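PDB 4H17: hydrolase, isochorismatase family from Pseudomonas putida KT2440, which probably acts as a hydrolase of the isochorismatase family, its natural substrate not being established. Local coordinates for residues I28-K33 and H134-T139; K33-L36 and K41-G44; V49-R54 and V154-A159; R161-K166 and A173-C178. All blocks are in the same frame, centred on the assembly; numbering follows the deposited sequence.

In the fold
The contacts gather around the Rossmann-like parallel sheet and its sulfate-filled pocket. Interaction 1 joins the end of strand 24-29 to helix 133-146 and, with interaction 2, holds the sulfate; the two share Lys-33, and their centres lie about 11 Å apart. Interaction 3 packs helix 45-61 on the bend of strand 150-159 and meets interaction 1 where Ile-28 touches Ile-52, the centres being about 12 Å apart. Interaction 4 joins the hairpin 163-170 to helix 172-186 near the second subunit. It is tied to interaction 3 by a hydrogen bond from His-176 NE2 to Glu-155 O (2.8 Å) and touches interaction 1 through His-134.

Interaction 1 of 4, residues I28-K33 and H134-T139; sequences IIDAQK and HSSVST. With SO4 (sulfate ion), chain C.
Ile-29 and Ser-136 meet where strand 24-29 runs out against the start of helix 133-146, the CG2 methyl of Ile-29 lying 3.9 Å from Ser-136 CB. The isoleucine grips the helix with two branches: CG2 stands anti to the backbone N (chi1 -63° for CG1), while CG1 carries CD1 to within 4.1 Å of Val-137 CA. A branched aliphatic residue suits this buried spot, because it covers helix backbone and side chain together. One residue on, Asp-30 OD2 comes 3.3 Å from Ser-136 OG. That hydroxyl lies beside its own backbone N (chi1 -74°), and both face the sulfate: Ser-136 OG donates to O1 at 2.6 Å, and Ser-136 N gives O2 a nearly straight bond (2.9 Å, 165°). Ser-135 OG adds a bond to O3 at 2.7 Å. Lys-103 NZ is also hydrogen-bonded to Ser-136 OG, and His-71 NE2, Met-132 N and Tyr-35 OH also hydrogen-bond to the anion. The sulfate, probably from the crystallisation liquor, marks a pocket at the ends of the parallel strands where Asp-30, Lys-103 and Ser-136 lie as the Asp-Lys-Cys triad does in relatives, probably the active site of this Rossmann-like isochorismatase fold.

Interaction 2 of 4, residues K33-L36 and K41-G44; sequences KEYL and KLSG. With EDO (1,2-ethanediol), chain H; SO4 (sulfate ion), chain C.
Tyr-35, closing a short 3-10 turn, approaches the extended chain at Lys-41 and Leu-42 with a CA separation of 4.5 Å from Lys-41, and its carbonyl receives Leu-42 N at 3.0 Å with an N-H...O angle of 158°. The same oxygen is met by the CA-H of Lys-41, CA to O being 3.3 Å, so one carbonyl takes a hydrogen bond from Leu-42 and a weaker CA-H...O contact from Lys-41. The side chains of Tyr-35 and Leu-42 then run side by side in the same direction. Leu-42 CD1 settles obliquely against the ring, 3.6 Å from Tyr-35 CD1, and CG rests near Tyr-35 CB. An aliphatic residue is apt beside the hydrocarbon part of the tyrosine. With CG beside the backbone N (chi1 -63°), the ring extends past the leucine and delivers its hydroxyl to the sulfate: OH donates to O4 at 2.7 Å, the oxygen sitting at the ring edge, in plane. Phe-79 meets the same ring edge-to-face. Replacing Tyr-35 by an alanine would probably leave sulfate O4 without this donor and the side of Leu-42 without its aromatic neighbour. At the other end, the aliphatic chain of Lys-41 passes beside Leu-36 O, CG coming to 3.7 Å, before the amine end heads off, as suits an exposed lysine. Chemically, the contact divides its labour: main-chain bonding and an apolar flank help set the tyrosine's direction, and its single polar atom is spent on the anion in the pocket.

Interaction 3 of 4, residues V49-R54 and V154-A159; sequences VANIAR and VEDASA
Asn-51 of helix 45-61 meets Asp-156 and Ala-157 at the bend of strand 150-159, and its side chain touches something at every stage. CB lies 3.9 Å from the methyl of Ala-157, a residue small enough to let helix and strand come close, and also near Asp-156 O. CG, 3.7 Å from Asp-156 O, stands beside the backbone N (chi1 -77°), which turns the amide toward the type I turn of residues 154-157. At the tip, ND2 donates to Asp-156 O at 3.0 Å and 166°; the acceptor lies in the amide plane, whereas the donor stands well above the plane of the accepting carbonyl. OD1 receives Arg-54 NH1 at 2.9 Å, and that nitrogen also forms a salt bridge with Glu-47. The Asp-156 side chain crosses the amide at about a right angle, but its OD1 is hydrogen-bonded to Thr-193. Next along the helix, Ile-52 sets CG1 3.6 Å from Ala-157 O and 4.0 Å from Ala-157 CB. A leucine in place of Asn-51 would probably cost Asp-156 O this donor and leave Arg-54 NH1 with Glu-47 but without the amide oxygen. Donor and acceptor at once, the amide ties bend to helix and helps hold Arg-54.

Interaction 4 of 4, residues R161-K166 and A173-C178; sequences RDLAFK and AQIHQC
Ile-175 and Leu-163 carry this contact, which packs the small beta hairpin of strands 163-165 and 168-170 against the helix that follows it, 172-186. Both are buried and both direct their CB toward the other segment. The two side chains cross at about a right angle. Leu-163 CD1 is the atom that does most of the touching: it lies 3.9 Å from Ile-175 CD1 and 4.0 Å from Ile-175 CG1, and CG2 of the same isoleucine is only slightly farther off. CG1, CG2 and CD1 of Ile-175 therefore gather round one methyl of the leucine. The isoleucine manages this because its chain folds back at the second torsion (chi2 -60°), so CD1 lies beside CA as well as CG2. Isoleucine suits the place by spreading its apolar carbons over Leu-163 CD1, and leucine, with its fork at CG, can offer one methyl to the helix and keep the other for a second neighbour. The hairpin's Ile-170 also packs on Ile-175, and His-134 on Leu-163. Arg-161 contributes less: its carbonyl oxygen sits 4.2 Å from Ile-175 CG1, while its CB points away from the helix. Its guanidinium serves the dimer, where NH2 forms a salt bridge with Asp-185 of the second subunit, and Lys-166 likewise pairs with Glu-155 of that subunit. The leucine's second methyl meets this charged group too: Leu-163 CD2 lies over one face of the Arg-161 guanidinium, 3.5 Å above its plane and offset toward the rim.

Interaction 1 of 4, residues I28-K33 and H134-T139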
loop_
_atom_site.group_PDB
_atom_site.type_symbol
_atom_site.label_atom_id
_atom_site.label_comp_id
_atom_site.label_asym_id
_atom_site.label_seq_id
_atom_site.Cartn_x
_atom_site.Cartn_y
_atom_site.Cartn_z
ATOM N N ILE A 28 -6.464 16.425 -1.478
ATOM C CA ILE A 28 -5.166 16.826 -0.949
ATOM C C ILE A 28 -5.019 16.174 0.422
ATOM O O ILE A 28 -5.749 16.495 1.363
ATOM C CB ILE A 28 -5.049 18.350 -0.790
ATOM C CG1 ILE A 28 -5.356 19.029 -2.121
ATOM C CG2 ILE A 28 -3.643 18.730 -0.298
ATOM C CD1 ILE A 28 -5.403 20.530 -2.057
ATOM N N ILE A 29 -4.060 15.271 0.530
ATOM C CA ILE A 29 -3.874 14.460 1.749
ATOM C C ILE A 29 -2.783 15.034 2.640
ATOM O O ILE A 29 -1.585 15.110 2.268
ATOM C CB ILE A 29 -3.568 13.010 1.368
ATOM C CG1 ILE A 29 -4.756 12.396 0.625
ATOM C CG2 ILE A 29 -3.236 12.182 2.588
ATOM C CD1 ILE A 29 -4.551 11.000 0.061
ATOM N N ASP A 30 -3.189 15.499 3.828
ATOM C CA ASP A 30 -2.285 15.753 4.929
ATOM C C ASP A 30 -1.319 16.908 4.682
ATOM O O ASP A 30 -0.150 16.792 5.006
ATOM C CB ASP A 30 -1.509 14.483 5.331
ATOM C CG ASP A 30 -2.426 13.328 5.772
ATOM O OD1 ASP A 30 -3.590 13.564 6.203
ATOM O OD2 ASP A 30 -1.915 12.181 5.724
ATOM N N ALA A 31 -1.794 17.999 4.084
ATOM C CA ALA A 31 -0.891 19.128 3.793
ATOM C C ALA A 31 -0.728 19.974 5.065
ATOM O O ALA A 31 -1.231 21.102 5.197
ATOM C CB ALA A 31 -1.403 19.913 2.599
ATOM N N GLN A 32 -0.002 19.388 6.016
ATOM C CA GLN A 32 0.111 19.919 7.374
ATOM C C GLN A 32 1.542 20.247 7.789
ATOM O O GLN A 32 2.500 19.697 7.271
ATOM C CB GLN A 32 -0.475 18.953 8.371
ATOM C CG GLN A 32 -1.942 18.676 8.142
ATOM C CD GLN A 32 -2.452 17.648 9.089
ATOM O OE1 GLN A 32 -2.554 16.444 8.758
ATOM N NE2 GLN A 32 -2.828 18.109 10.303
ATOM N N LYS A 33 1.654 21.142 8.775
ATOM C CA LYS A 33 2.962 21.691 9.168
ATOM C C LYS A 33 3.917 20.663 9.858
ATOM O O LYS A 33 5.155 20.845 9.844
ATOM C CB LYS A 33 2.792 22.937 10.042
ATOM C CG LYS A 33 2.126 24.118 9.398
ATOM C CD LYS A 33 2.168 25.345 10.310
ATOM C CE LYS A 33 1.638 26.577 9.639
ATOM N NZ LYS A 33 1.568 27.676 10.630
ATOM N N HIS A 134 4.243 7.048 0.785
ATOM C CA HIS A 134 4.284 5.584 1.033
ATOM C C HIS A 134 3.231 5.116 2.046
ATOM O O HIS A 134 3.027 3.918 2.220
ATOM C CB HIS A 134 5.664 5.108 1.487
ATOM C CG HIS A 134 6.055 5.622 2.823
ATOM N ND1 HIS A 134 6.436 6.925 3.030
ATOM C CD2 HIS A 134 6.056 5.037 4.043
ATOM C CE1 HIS A 134 6.655 7.127 4.312
ATOM N NE2 HIS A 134 6.476 5.986 4.943
ATOM N N SER A 135 2.630 6.057 2.775
ATOM C CA SER A 135 1.799 5.725 3.936
ATOM C C SER A 135 0.335 6.132 3.698
ATOM O O SER A 135 -0.394 5.385 3.073
ATOM C CB SER A 135 2.412 6.290 5.227
ATOM O OG SER A 135 1.587 6.025 6.336
ATOM N N SER A 136 -0.080 7.361 4.048
ATOM C CA SER A 136 -1.497 7.734 3.828
ATOM C C SER A 136 -1.909 7.810 2.337
ATOM O O SER A 136 -3.023 7.448 1.984
ATOM C CB SER A 136 -1.912 9.061 4.515
ATOM O OG SER A 136 -2.046 8.902 5.918
ATOM N N VAL A 137 -0.994 8.220 1.470
ATOM C CA VAL A 137 -1.330 8.395 0.055
ATOM C C VAL A 137 -1.505 7.008 -0.588
ATOM O O VAL A 137 -2.574 6.694 -1.106
ATOM C CB VAL A 137 -0.267 9.222 -0.683
ATOM C CG1 VAL A 137 -0.569 9.280 -2.153
ATOM C CG2 VAL A 137 -0.198 10.656 -0.152
ATOM N N SER A 138 -0.450 6.193 -0.471
ATOM C CA SER A 138 -0.481 4.823 -0.986
ATOM C C SER A 138 -1.690 4.064 -0.461
ATOM O O SER A 138 -2.441 3.419 -1.251
ATOM C CB SER A 138 0.812 4.083 -0.620
ATOM O OG SER A 138 0.742 2.776 -1.167
ATOM N N THR A 139 -1.951 4.168 0.839
ATOM C CA THR A 139 -3.048 3.412 1.441
ATOM C C THR A 139 -4.395 3.891 0.910
ATOM O O THR A 139 -5.248 3.076 0.542
ATOM C CB THR A 139 -3.026 3.498 2.940
ATOM O OG1 THR A 139 -1.753 3.102 3.415
ATOM C CG2 THR A 139 -4.120 2.631 3.538
HETATM S S SO4 C . 1.237 9.593 6.970
HETATM O O1 SO4 C . -0.155 10.019 7.225
HETATM O O2 SO4 C . 1.439 9.274 5.579
HETATM O O3 SO4 C . 1.465 8.351 7.748
HETATM O O4 SO4 C . 2.227 10.559 7.480
#

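Interaction 2 of 4, residues K33-L36 and K41-G44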
loop_
_atom_site.group_PDB
_atom_site.type_symbol
_atom_site.label_atom_id
_atom_site.label_comp_id
_atom_site.label_asym_id
_atom_site.label_seq_id
_atom_site.Cartn_x
_atom_site.Cartn_y
_atom_site.Cartn_z
ATOM N N LYS A 33 1.654 21.142 8.775
ATOM C CA LYS A 33 2.962 21.691 9.168
ATOM C C LYS A 33 3.917 20.663 9.858
ATOM O O LYS A 33 5.155 20.845 9.844
ATOM C CB LYS A 33 2.792 22.937 10.042
ATOM C CG LYS A 33 2.126 24.118 9.398
ATOM C CD LYS A 33 2.168 25.345 10.310
ATOM C CE LYS A 33 1.638 26.577 9.639
ATOM N NZ LYS A 33 1.568 27.676 10.630
ATOM N N GLU A 34 3.364 19.574 10.401
ATOM C CA GLU A 34 4.137 18.470 10.950
ATOM C C GLU A 34 5.268 18.073 10.010
ATOM O O GLU A 34 6.375 17.797 10.465
ATOM C CB GLU A 34 3.219 17.271 11.190
ATOM C CG GLU A 34 3.928 16.047 11.742
ATOM C CD GLU A 34 4.398 16.173 13.182
ATOM O OE1 GLU A 34 3.593 16.562 14.057
ATOM O OE2 GLU A 34 5.571 15.881 13.478
ATOM N N TYR A 35 5.013 18.145 8.706
ATOM C CA TYR A 35 5.945 17.642 7.720
ATOM C C TYR A 35 7.047 18.624 7.339
ATOM O O TYR A 35 7.845 18.313 6.415
ATOM C CB TYR A 35 5.189 17.203 6.477
ATOM C CG TYR A 35 4.217 16.074 6.667
ATOM C CD1 TYR A 35 4.646 14.835 7.161
ATOM C CD2 TYR A 35 2.855 16.228 6.358
ATOM C CE1 TYR A 35 3.748 13.793 7.304
ATOM C CE2 TYR A 35 1.967 15.181 6.523
ATOM C CZ TYR A 35 2.409 13.984 6.988
ATOM O OH TYR A 35 1.378 13.048 7.046
ATOM N N LEU A 36 7.036 19.834 7.928
ATOM C CA LEU A 36 8.015 20.865 7.523
ATOM C C LEU A 36 9.247 20.909 8.446
ATOM O O LEU A 36 10.238 21.602 8.159
ATOM C CB LEU A 36 7.324 22.224 7.483
ATOM C CG LEU A 36 6.140 22.478 6.546
ATOM C CD1 LEU A 36 5.539 23.882 6.639
ATOM C CD2 LEU A 36 6.503 22.163 5.113
ATOM N N LYS A 41 10.009 15.620 8.930
ATOM C CA LYS A 41 10.293 16.584 7.888
ATOM C C LYS A 41 10.474 15.835 6.582
ATOM O O LYS A 41 11.320 14.921 6.534
ATOM C CB LYS A 41 11.582 17.361 8.193
ATOM C CG LYS A 41 11.917 18.420 7.187
ATOM C CD LYS A 41 13.301 19.007 7.476
ATOM C CE LYS A 41 13.645 20.074 6.445
ATOM N NZ LYS A 41 14.507 21.157 7.010
ATOM N N LEU A 42 9.738 16.220 5.530
ATOM C CA LEU A 42 9.765 15.479 4.267
ATOM C C LEU A 42 10.781 16.093 3.343
ATOM O O LEU A 42 11.185 17.252 3.548
ATOM C CB LEU A 42 8.409 15.353 3.601
ATOM C CG LEU A 42 7.351 14.756 4.541
ATOM C CD1 LEU A 42 6.014 14.683 3.803
ATOM C CD2 LEU A 42 7.678 13.379 5.106
ATOM N N SER A 43 11.185 15.322 2.337
ATOM C CA SER A 43 12.181 15.781 1.376
ATOM C C SER A 43 11.518 16.329 0.138
ATOM O O SER A 43 10.489 15.832 -0.286
ATOM C CB SER A 43 13.124 14.650 0.960
ATOM O OG SER A 43 13.839 14.157 2.060
ATOM N N GLY A 44 12.124 17.362 -0.436
ATOM C CA GLY A 44 11.552 17.985 -1.623
ATOM C C GLY A 44 10.222 18.686 -1.358
ATOM O O GLY A 44 9.382 18.763 -2.260
HETATM C C1 EDO H . 11.476 13.026 -2.983
HETATM O O1 EDO H . 12.257 14.111 -2.451
HETATM C C2 EDO H . 10.049 13.205 -2.469
HETATM O O2 EDO H . 9.966 13.120 -1.045
HETATM S S SO4 C . 1.237 9.593 6.970
HETATM O O1 SO4 C . -0.155 10.019 7.225
HETATM O O2 SO4 C . 1.439 9.274 5.579
HETATM O O3 SO4 C . 1.465 8.351 7.748
HETATM O O4 SO4 C . 2.227 10.559 7.480
#

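Interaction 3 of 4, residues V49-R54 and V154-A159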
loop_
_atom_site.group_PDB
_atom_site.type_symbol
_atom_site.label_atom_id
_atom_site.label_comp_id
_atom_site.label_asym_id
_atom_site.label_seq_id
_atom_site.Cartn_x
_atom_site.Cartn_y
_atom_site.Cartn_z
ATOM N N VAL A 49 4.913 21.334 -2.312
ATOM C CA VAL A 49 3.931 22.317 -1.857
ATOM C C VAL A 49 3.585 23.317 -2.958
ATOM O O VAL A 49 2.430 23.624 -3.156
ATOM C CB VAL A 49 4.411 23.064 -0.591
ATOM C CG1 VAL A 49 3.518 24.246 -0.222
ATOM C CG2 VAL A 49 4.502 22.108 0.577
ATOM N N ALA A 50 4.589 23.779 -3.703
ATOM C CA ALA A 50 4.309 24.686 -4.812
ATOM C C ALA A 50 3.375 24.002 -5.824
ATOM O O ALA A 50 2.480 24.642 -6.382
ATOM C CB ALA A 50 5.610 25.128 -5.472
ATOM N N ASN A 51 3.552 22.694 -6.040
ATOM C CA ASN A 51 2.680 21.965 -6.977
ATOM C C ASN A 51 1.266 21.730 -6.456
ATOM O O ASN A 51 0.318 21.853 -7.213
ATOM C CB ASN A 51 3.333 20.694 -7.492
ATOM C CG ASN A 51 4.368 20.968 -8.557
ATOM O OD1 ASN A 51 4.210 21.866 -9.400
ATOM N ND2 ASN A 51 5.433 20.181 -8.567
ATOM N N ILE A 52 1.120 21.495 -5.150
ATOM C CA ILE A 52 -0.217 21.398 -4.566
ATOM C C ILE A 52 -0.926 22.761 -4.768
ATOM O O ILE A 52 -2.095 22.845 -5.131
ATOM C CB ILE A 52 -0.175 20.931 -3.087
ATOM C CG1 ILE A 52 0.346 19.506 -3.007
ATOM C CG2 ILE A 52 -1.575 21.036 -2.515
ATOM C CD1 ILE A 52 0.610 18.989 -1.621
ATOM N N ALA A 53 -0.191 23.858 -4.575
ATOM C CA ALA A 53 -0.762 25.155 -4.720
ATOM C C ALA A 53 -1.218 25.375 -6.159
ATOM O O ALA A 53 -2.265 25.913 -6.390
ATOM C CB ALA A 53 0.205 26.241 -4.273
ATOM N N ARG A 54 -0.420 24.883 -7.121
ATOM C CA ARG A 54 -0.803 24.968 -8.535
ATOM C C ARG A 54 -2.071 24.173 -8.811
ATOM O O ARG A 54 -2.945 24.654 -9.545
ATOM C CB ARG A 54 0.319 24.511 -9.461
ATOM C CG ARG A 54 1.525 25.411 -9.400
ATOM C CD ARG A 54 2.654 24.956 -10.309
ATOM N NE ARG A 54 3.758 25.914 -10.212
ATOM C CZ ARG A 54 4.955 25.691 -9.663
ATOM N NH1 ARG A 54 5.294 24.506 -9.160
ATOM N NH2 ARG A 54 5.864 26.655 -9.650
ATOM N N VAL A 154 -0.416 12.517 -8.296
ATOM C CA VAL A 154 0.438 13.580 -8.844
ATOM C C VAL A 154 1.801 13.470 -8.183
ATOM O O VAL A 154 1.981 13.861 -7.032
ATOM C CB VAL A 154 -0.146 14.974 -8.630
ATOM C CG1 VAL A 154 0.689 16.027 -9.337
ATOM C CG2 VAL A 154 -1.583 14.999 -9.097
ATOM N N GLU A 155 2.760 12.894 -8.912
ATOM C CA GLU A 155 3.988 12.401 -8.278
ATOM C C GLU A 155 4.882 13.523 -7.740
ATOM O O GLU A 155 5.625 13.336 -6.779
ATOM C CB GLU A 155 4.798 11.541 -9.256
ATOM C CG GLU A 155 5.152 12.268 -10.532
ATOM C CD GLU A 155 5.657 11.328 -11.600
ATOM O OE1 GLU A 155 6.381 10.365 -11.236
ATOM O OE2 GLU A 155 5.323 11.559 -12.788
ATOM N N ASP A 156 4.792 14.691 -8.356
ATOM C CA ASP A 156 5.591 15.858 -7.941
ATOM C C ASP A 156 4.827 16.838 -7.037
ATOM O O ASP A 156 5.321 17.892 -6.665
ATOM C CB ASP A 156 6.261 16.538 -9.154
ATOM C CG ASP A 156 5.267 17.059 -10.171
ATOM O OD1 ASP A 156 4.046 16.955 -9.971
ATOM O OD2 ASP A 156 5.738 17.584 -11.209
ATOM N N ALA A 157 3.668 16.379 -6.584
ATOM C CA ALA A 157 2.835 17.081 -5.593
ATOM C C ALA A 157 2.647 16.166 -4.376
ATOM O O ALA A 157 1.628 16.234 -3.659
ATOM C CB ALA A 157 1.513 17.453 -6.186
ATOM N N SER A 158 3.624 15.308 -4.166
ATOM C CA SER A 158 3.613 14.331 -3.068
ATOM C C SER A 158 5.060 14.149 -2.638
ATOM O O SER A 158 6.005 14.421 -3.415
ATOM C CB SER A 158 2.942 13.039 -3.529
ATOM O OG SER A 158 2.976 12.014 -2.504
ATOM N N ALA A 159 5.275 13.694 -1.409
ATOM C CA ALA A 159 6.597 13.527 -0.890
ATOM C C ALA A 159 6.643 12.531 0.219
ATOM O O ALA A 159 5.616 12.159 0.804
ATOM C CB ALA A 159 7.158 14.864 -0.405
#

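Interaction 4 of 4, residues R161-K166 and A173-C178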
loop_
_atom_site.group_PDB
_atom_site.type_symbol
_atom_site.label_atom_id
_atom_site.label_comp_id
_atom_site.label_asym_id
_atom_site.label_seq_id
_atom_site.Cartn_x
_atom_site.Cartn_y
_atom_site.Cartn_z
ATOM N N ARG A 161 9.898 10.796 3.229
ATOM C CA ARG A 161 11.163 11.012 3.944
ATOM C C ARG A 161 12.108 9.802 3.833
ATOM O O ARG A 161 11.732 8.725 3.350
ATOM C CB ARG A 161 10.872 11.371 5.378
ATOM C CG ARG A 161 10.412 10.187 6.244
ATOM C CD ARG A 161 9.976 10.608 7.646
ATOM N NE ARG A 161 10.096 9.518 8.636
ATOM C CZ ARG A 161 9.298 8.454 8.717
ATOM N NH1 ARG A 161 8.262 8.299 7.889
ATOM N NH2 ARG A 161 9.557 7.547 9.650
ATOM N N ASP A 162 13.368 10.009 4.228
ATOM C CA ASP A 162 14.308 8.925 4.365
ATOM C C ASP A 162 13.744 7.878 5.301
ATOM O O ASP A 162 13.292 8.206 6.407
ATOM C CB ASP A 162 15.646 9.394 4.953
ATOM C CG ASP A 162 16.469 10.296 4.030
ATOM O OD1 ASP A 162 16.090 10.586 2.906
ATOM O OD2 ASP A 162 17.554 10.715 4.484
ATOM N N LEU A 163 13.817 6.607 4.917
ATOM C CA LEU A 163 13.391 5.518 5.820
ATOM C C LEU A 163 14.477 4.545 6.192
ATOM O O LEU A 163 15.439 4.321 5.426
ATOM C CB LEU A 163 12.239 4.706 5.231
ATOM C CG LEU A 163 10.965 5.465 4.887
ATOM C CD1 LEU A 163 9.977 4.548 4.189
ATOM C CD2 LEU A 163 10.374 6.121 6.091
ATOM N N ALA A 164 14.367 4.018 7.408
ATOM C CA ALA A 164 15.229 2.952 7.853
ATOM C C ALA A 164 14.968 1.653 7.125
ATOM O O ALA A 164 13.844 1.265 6.935
ATOM C CB ALA A 164 15.085 2.731 9.340
ATOM N N PHE A 165 16.045 0.977 6.771
ATOM C CA PHE A 165 16.023 -0.437 6.420
ATOM C C PHE A 165 17.116 -1.089 7.279
ATOM O O PHE A 165 18.347 -0.951 7.042
ATOM C CB PHE A 165 16.239 -0.655 4.916
ATOM C CG PHE A 165 16.211 -2.071 4.546
ATOM C CD1 PHE A 165 14.997 -2.727 4.501
ATOM C CD2 PHE A 165 17.380 -2.782 4.376
ATOM C CE1 PHE A 165 14.943 -4.077 4.250
ATOM C CE2 PHE A 165 17.328 -4.146 4.129
ATOM C CZ PHE A 165 16.098 -4.785 4.068
ATOM N N LYS A 166 16.684 -1.741 8.346
ATOM C CA LYS A 166 17.603 -2.310 9.328
ATOM C C LYS A 166 18.528 -1.216 9.864
ATOM O O LYS A 166 18.050 -0.129 10.154
ATOM C CB LYS A 166 18.312 -3.551 8.778
ATOM C CG LYS A 166 17.286 -4.562 8.294
ATOM C CD LYS A 166 17.896 -5.861 7.812
ATOM C CE LYS A 166 16.873 -6.773 7.106
ATOM N NZ LYS A 166 16.106 -7.621 8.071
ATOM N N ALA A 173 14.091 9.963 -1.987
ATOM C CA ALA A 173 13.882 9.890 -3.433
ATOM C C ALA A 173 13.678 8.467 -3.907
ATOM O O ALA A 173 12.907 8.230 -4.849
ATOM C CB ALA A 173 15.040 10.546 -4.202
ATOM N N GLN A 174 14.395 7.536 -3.281
ATOM C CA GLN A 174 14.382 6.130 -3.710
ATOM C C GLN A 174 13.054 5.530 -3.240
ATOM O O GLN A 174 12.345 4.856 -4.004
ATOM C CB GLN A 174 15.551 5.361 -3.171
ATOM C CG GLN A 174 16.818 5.644 -3.922
ATOM C CD GLN A 174 17.980 4.873 -3.386
ATOM O OE1 GLN A 174 17.855 3.696 -3.044
ATOM N NE2 GLN A 174 19.146 5.522 -3.345
ATOM N N ILE A 175 12.682 5.831 -1.998
ATOM C CA ILE A 175 11.360 5.398 -1.537
ATOM C C ILE A 175 10.250 5.922 -2.453
ATOM O O ILE A 175 9.342 5.210 -2.807
ATOM C CB ILE A 175 11.057 5.893 -0.110
ATOM C CG1 ILE A 175 12.065 5.346 0.905
ATOM C CG2 ILE A 175 9.615 5.559 0.251
ATOM C CD1 ILE A 175 12.153 3.842 1.041
ATOM N N HIS A 176 10.297 7.213 -2.752
ATOM C CA HIS A 176 9.255 7.843 -3.529
ATOM C C HIS A 176 9.166 7.253 -4.974
ATOM O O HIS A 176 8.095 6.937 -5.446
ATOM C CB HIS A 176 9.454 9.343 -3.516
ATOM C CG HIS A 176 8.284 10.106 -4.048
ATOM N ND1 HIS A 176 7.080 10.164 -3.393
ATOM C CD2 HIS A 176 8.135 10.846 -5.174
ATOM C CE1 HIS A 176 6.238 10.915 -4.075
ATOM N NE2 HIS A 176 6.860 11.352 -5.155
ATOM N N GLN A 177 10.302 7.072 -5.618
ATOM C CA GLN A 177 10.354 6.500 -6.968
ATOM C C GLN A 177 9.824 5.082 -6.958
ATOM O O GLN A 177 9.059 4.716 -7.820
ATOM C CB GLN A 177 11.770 6.510 -7.544
ATOM N N CYS A 178 10.230 4.289 -5.966
ATOM C CA CYS A 178 9.713 2.936 -5.887
ATOM C C CYS A 178 8.202 2.948 -5.693
ATOM O O CYS A 178 7.467 2.210 -6.363
ATOM C CB CYS A 178 10.448 2.144 -4.796
ATOM S SG CYS A 178 12.196 1.755 -5.198
#